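Local coordinates for internalin (Listeria monocytogenes serotype 4b, PDB 4FMZ), which is a leucine-rich-repeat internalin, probably a Listeria surface protein with a part in host-cell adhesion or invasion, at residues L182-Y186 / N187-D191; F204-V208 / N209-D213. All coordinates share one frame; numbering follows the deposited sequence.

Contact 1: residues L182-Y186 / N187-D191; sequences LSLNY and NQIED. With EDO (1,2-ethanediol), chain E.
Asn187 reaches back across a tight bend in the chain to Leu184, the two being the asparagine and the last leucine of the LxxLxLxxNxI signature of a leucine-rich repeat. Its ND2 meets Leu184 O at 3.0 Å, but the N-H points well off the oxygen, with an angle of only 120°, so the bond is weak; the same oxygen also accepts from Asn209 ND2 of the next repeat. CG of Asn187 lies beside the residue's own backbone N (chi1 -69°), and the amide turns back toward the Leu184 carbonyl. Next to this bond, on the core side, is the apolar part of the signature. CD1 of Ile189 comes to 3.8 Å from Leu184 CB and also touches Leu184 CD1, the two side chains crossing at about a right angle. Both are buried, and Leu184 packs further inward on Ile173.

The bend itself turns at Tyr186, which takes a left-handed backbone conformation. Further out, the preceding repeat steadies the Asn187 amide: ND2 also bonds to Val162 O, and OD1 pairs with Ser165 OG. Asn185 points away from the bend, and its OD1 bonds with Thr205 OG1 and with Tyr207 N of the next repeat.

On the outer side of the bend a 1,2-ethanediol, probably from the crystallisation liquor, is held here by Asn187 and Gln188, and from the next repeat by Gln210. Its O2 donates to Asn187 O at 2.9 Å. Gln188 bends at chi2, bringing NE2 within 3.0 Å of the diol O1. The same NE2 donates to a water at 3.3 Å, and that water in turn donates to Tyr186 O at 2.9 Å.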
loop_
_atom_site.group_PDB
_atom_site.type_symbol
_atom_site.label_atom_id
_atom_site.label_comp_id
_atom_site.label_asym_id
_atom_site.label_seq_id
_atom_site.Cartn_x
_atom_site.Cartn_y
_atom_site.Cartn_z
ATOM N N LEU A 182 4.431 3.570 -3.314
ATOM C CA LEU A 182 4.834 3.397 -1.913
ATOM C C LEU A 182 3.722 3.775 -0.948
ATOM O O LEU A 182 3.174 4.872 -1.058
ATOM C CB LEU A 182 6.091 4.265 -1.626
ATOM C CG LEU A 182 6.534 4.464 -0.159
ATOM C CD1 LEU A 182 7.060 3.158 0.468
ATOM C CD2 LEU A 182 7.611 5.548 -0.059
ATOM N N SER A 183 3.436 2.893 0.033
ATOM C CA SER A 183 2.466 3.174 1.077
ATOM C C SER A 183 3.131 3.179 2.441
ATOM O O SER A 183 3.792 2.208 2.819
ATOM C CB SER A 183 1.303 2.182 1.066
ATOM O OG SER A 183 0.356 2.574 2.051
ATOM N N LEU A 184 2.958 4.291 3.173
ATOM C CA LEU A 184 3.483 4.474 4.523
ATOM C C LEU A 184 2.376 4.988 5.447
ATOM O O LEU A 184 2.643 5.730 6.399
ATOM C CB LEU A 184 4.691 5.422 4.513
ATOM C CG LEU A 184 5.977 4.864 3.846
ATOM C CD1 LEU A 184 7.082 5.884 3.895
ATOM C CD2 LEU A 184 6.451 3.551 4.503
ATOM N N ASN A 185 1.140 4.552 5.183
ATOM C CA ASN A 185 -0.039 4.984 5.947
ATOM C C ASN A 185 0.019 4.549 7.402
ATOM O O ASN A 185 0.464 3.443 7.702
ATOM C CB ASN A 185 -1.325 4.419 5.327
ATOM C CG ASN A 185 -1.663 4.948 3.962
ATOM O OD1 ASN A 185 -1.247 6.037 3.554
ATOM N ND2 ASN A 185 -2.459 4.190 3.231
ATOM N N TYR A 186 -0.471 5.417 8.293
ATOM C CA TYR A 186 -0.672 5.178 9.722
ATOM C C TYR A 186 0.569 4.597 10.442
ATOM O O TYR A 186 0.481 3.565 11.113
ATOM C CB TYR A 186 -1.907 4.257 9.927
ATOM C CG TYR A 186 -2.644 4.421 11.245
ATOM C CD1 TYR A 186 -1.997 4.907 12.378
ATOM C CD2 TYR A 186 -3.967 4.006 11.381
ATOM C CE1 TYR A 186 -2.655 5.019 13.598
ATOM C CE2 TYR A 186 -4.641 4.126 12.596
ATOM C CZ TYR A 186 -3.979 4.633 13.702
ATOM O OH TYR A 186 -4.627 4.789 14.906
ATOM N N ASN A 187 1.691 5.300 10.370
ATOM C CA ASN A 187 2.881 4.874 11.099
ATOM C C ASN A 187 3.174 5.942 12.165
ATOM O O ASN A 187 2.221 6.533 12.675
ATOM C CB ASN A 187 4.033 4.618 10.123
ATOM C CG ASN A 187 3.786 3.394 9.263
ATOM O OD1 ASN A 187 3.451 2.318 9.761
ATOM N ND2 ASN A 187 3.929 3.526 7.952
ATOM N N GLN A 188 4.452 6.195 12.505
ATOM C CA GLN A 188 4.851 7.228 13.477
ATOM C C GLN A 188 5.908 8.140 12.813
ATOM O O GLN A 188 6.870 8.564 13.456
ATOM C CB GLN A 188 5.399 6.564 14.772
ATOM C CG GLN A 188 4.444 5.583 15.476
ATOM C CD GLN A 188 3.174 6.228 15.989
ATOM O OE1 GLN A 188 3.190 7.300 16.609
ATOM N NE2 GLN A 188 2.037 5.578 15.759
ATOM N N ILE A 189 5.716 8.435 11.510
ATOM C CA ILE A 189 6.683 9.176 10.708
ATOM C C ILE A 189 6.537 10.694 10.904
ATOM O O ILE A 189 5.490 11.281 10.637
ATOM C CB ILE A 189 6.607 8.772 9.204
ATOM C CG1 ILE A 189 6.810 7.251 9.013
ATOM C CG2 ILE A 189 7.644 9.531 8.374
ATOM C CD1 ILE A 189 6.202 6.700 7.736
ATOM N N GLU A 190 7.635 11.318 11.333
ATOM C CA GLU A 190 7.745 12.768 11.529
ATOM C C GLU A 190 8.479 13.424 10.362
ATOM O O GLU A 190 8.140 14.540 9.967
ATOM C CB GLU A 190 8.528 13.077 12.825
ATOM C CG GLU A 190 7.830 12.720 14.123
ATOM C CD GLU A 190 8.706 12.857 15.356
ATOM O OE1 GLU A 190 9.445 13.863 15.458
ATOM O OE2 GLU A 190 8.644 11.965 16.233
ATOM N N ASP A 191 9.502 12.714 9.835
ATOM C CA ASP A 191 10.457 13.181 8.835
ATOM C C ASP A 191 10.574 12.257 7.606
ATOM O O ASP A 191 11.045 11.106 7.709
ATOM C CB ASP A 191 11.824 13.308 9.537
ATOM C CG ASP A 191 12.991 13.812 8.712
ATOM O OD1 ASP A 191 12.775 14.205 7.553
ATOM O OD2 ASP A 191 14.119 13.843 9.245
HETATM C C1 EDO E . -0.424 8.975 15.131
HETATM O O1 EDO E . 0.031 7.770 15.732
HETATM C C2 EDO E . 0.178 9.095 13.714
HETATM O O2 EDO E . 1.595 9.098 13.808
HETATM O O HOH W 1 0.872 3.128 13.906
#

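Contact 2: residues F204-V208 / N209-D213. With EDO (1,2-ethanediol), chain E.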
loop_
_atom_site.group_PDB
_atom_site.type_symbol
_atom_site.label_atom_id
_atom_site.label_comp_id
_atom_site.label_asym_id
_atom_site.label_seq_id
_atom_site.Cartn_x
_atom_site.Cartn_y
_atom_site.Cartn_z
ATOM N N PHE A 204 2.192 7.783 -4.088
ATOM C CA PHE A 204 2.659 7.901 -2.715
ATOM C C PHE A 204 1.482 8.172 -1.774
ATOM O O PHE A 204 0.706 9.101 -1.988
ATOM C CB PHE A 204 3.717 9.006 -2.604
ATOM C CG PHE A 204 4.355 9.231 -1.251
ATOM C CD1 PHE A 204 4.642 8.159 -0.408
ATOM C CD2 PHE A 204 4.771 10.501 -0.866
ATOM C CE1 PHE A 204 5.253 8.368 0.833
ATOM C CE2 PHE A 204 5.403 10.707 0.361
ATOM C CZ PHE A 204 5.635 9.638 1.204
ATOM N N THR A 205 1.362 7.341 -0.743
ATOM C CA THR A 205 0.329 7.494 0.274
ATOM C C THR A 205 1.034 7.389 1.640
ATOM O O THR A 205 1.906 6.537 1.839
ATOM C CB THR A 205 -0.872 6.560 0.039
ATOM O OG1 THR A 205 -1.872 6.816 1.030
ATOM C CG2 THR A 205 -0.516 5.088 0.006
ATOM N N ALA A 206 0.727 8.339 2.536
ATOM C CA ALA A 206 1.339 8.399 3.862
ATOM C C ALA A 206 0.409 9.143 4.807
ATOM O O ALA A 206 0.866 9.916 5.656
ATOM C CB ALA A 206 2.712 9.083 3.788
ATOM N N TYR A 207 -0.907 8.885 4.685
ATOM C CA TYR A 207 -1.858 9.545 5.567
ATOM C C TYR A 207 -1.705 9.023 7.000
ATOM O O TYR A 207 -1.219 7.905 7.198
ATOM C CB TYR A 207 -3.319 9.446 5.069
ATOM C CG TYR A 207 -3.880 8.056 4.852
ATOM C CD1 TYR A 207 -4.162 7.219 5.930
ATOM C CD2 TYR A 207 -4.287 7.640 3.588
ATOM C CE1 TYR A 207 -4.723 5.955 5.742
ATOM C CE2 TYR A 207 -4.906 6.401 3.396
ATOM C CZ TYR A 207 -5.099 5.552 4.473
ATOM O OH TYR A 207 -5.658 4.313 4.282
ATOM N N VAL A 208 -2.098 9.858 7.992
ATOM C CA VAL A 208 -2.099 9.537 9.425
ATOM C C VAL A 208 -0.656 9.261 9.911
ATOM O O VAL A 208 -0.288 8.158 10.300
ATOM C CB VAL A 208 -3.121 8.416 9.814
ATOM C CG1 VAL A 208 -3.216 8.235 11.325
ATOM C CG2 VAL A 208 -4.506 8.738 9.266
ATOM N N ASN A 209 0.161 10.306 9.871
ATOM C CA ASN A 209 1.519 10.290 10.389
ATOM C C ASN A 209 1.693 11.608 11.151
ATOM O O ASN A 209 0.685 12.199 11.571
ATOM C CB ASN A 209 2.557 10.066 9.260
ATOM C CG ASN A 209 2.657 8.625 8.843
ATOM O OD1 ASN A 209 3.169 7.788 9.583
ATOM N ND2 ASN A 209 2.147 8.291 7.668
ATOM N N GLN A 210 2.931 12.060 11.346
ATOM C CA GLN A 210 3.242 13.306 12.052
ATOM C C GLN A 210 4.157 14.169 11.162
ATOM O O GLN A 210 5.042 14.865 11.664
ATOM C CB GLN A 210 3.921 12.981 13.409
ATOM C CG GLN A 210 3.024 12.265 14.425
ATOM C CD GLN A 210 3.829 11.533 15.478
ATOM O OE1 GLN A 210 4.578 12.129 16.263
ATOM N NE2 GLN A 210 3.692 10.215 15.523
ATOM N N ILE A 211 3.941 14.108 9.834
ATOM C CA ILE A 211 4.754 14.800 8.832
ATOM C C ILE A 211 4.459 16.315 8.835
ATOM O O ILE A 211 3.309 16.741 8.667
ATOM C CB ILE A 211 4.561 14.153 7.424
ATOM C CG1 ILE A 211 5.005 12.647 7.437
ATOM C CG2 ILE A 211 5.352 14.917 6.345
ATOM C CD1 ILE A 211 4.383 11.772 6.319
ATOM N N THR A 212 5.516 17.122 9.002
ATOM C CA THR A 212 5.401 18.587 9.019
ATOM C C THR A 212 5.912 19.232 7.725
ATOM O O THR A 212 5.576 20.386 7.448
ATOM C CB THR A 212 6.186 19.188 10.219
ATOM O OG1 THR A 212 7.552 18.773 10.154
ATOM C CG2 THR A 212 5.606 18.795 11.563
ATOM N N ASP A 213 6.793 18.532 6.992
ATOM C CA ASP A 213 7.466 19.069 5.818
ATOM C C ASP A 213 7.437 18.093 4.635
ATOM O O ASP A 213 7.903 16.960 4.757
ATOM C CB ASP A 213 8.920 19.404 6.212
ATOM C CG ASP A 213 9.823 20.035 5.163
ATOM O OD1 ASP A 213 9.331 20.351 4.059
ATOM O OD2 ASP A 213 11.018 20.235 5.458
HETATM C C1 EDO E . -0.424 8.975 15.131
HETATM O O1 EDO E . 0.031 7.770 15.732
HETATM C C2 EDO E . 0.178 9.095 13.714
HETATM O O2 EDO E . 1.595 9.098 13.808
#
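Asn209 and Ala206 carry the polar part of this bend, standing at the asparagine position and the last leucine position of their leucine-rich repeat. ND2 donates to Ala206 O at 2.9 Å, and the bond is nearly straight at 164°. The oxygen lies in the plane of the Asn209 amide, yet the donor sits above the Ala206 carbonyl plane, 65° out of it. Ala206 O is gripped a second time by Asn231 ND2 of the following repeat. Asn209 also works backward: its OD1 accepts from the N atoms of Asn187 and Ile189, and its ND2 bonds to Leu184 O, so this buried amide ties its own bend to the one before.

The apolar contact is slight, with Ile211 CD1 4.1 Å from Ala206 CB.

At the surface Gln210 stretches out beyond CG (chi2 159°) and NE2 donates to O2 of a 1,2-ethanediol at 2.9 Å. Val208, in a left-handed backbone conformation, brings its O to 3.6 Å from the diol's C2.

The bend follows strand 203-205, which lies between the parallel strands 181-183 and 225-227. Phe204 reaches inward from that strand, touching Leu182 on one neighbour and Leu226 on the other.

Overall arrangement
Contacts 1 and 2 are the same bend in two successive turns of the leucine-rich-repeat solenoid, 22 residues apart in numbering, with contact 1 closing before contact 2 opens. Their centres lie about 6 Å apart. Strands 181-183 and 203-205, which lead into them, are parallel neighbours, and just past the bends Ile189 O and Gln210 N come to 2.8 Å, a probable hydrogen bond. One 1,2-ethanediol spans both. The stacked asparagines form the ladder characteristic of such repeats, and with the row of parallel strands they hold successive turns in line. In relatives the concave strand face binds host receptors, which may also apply here.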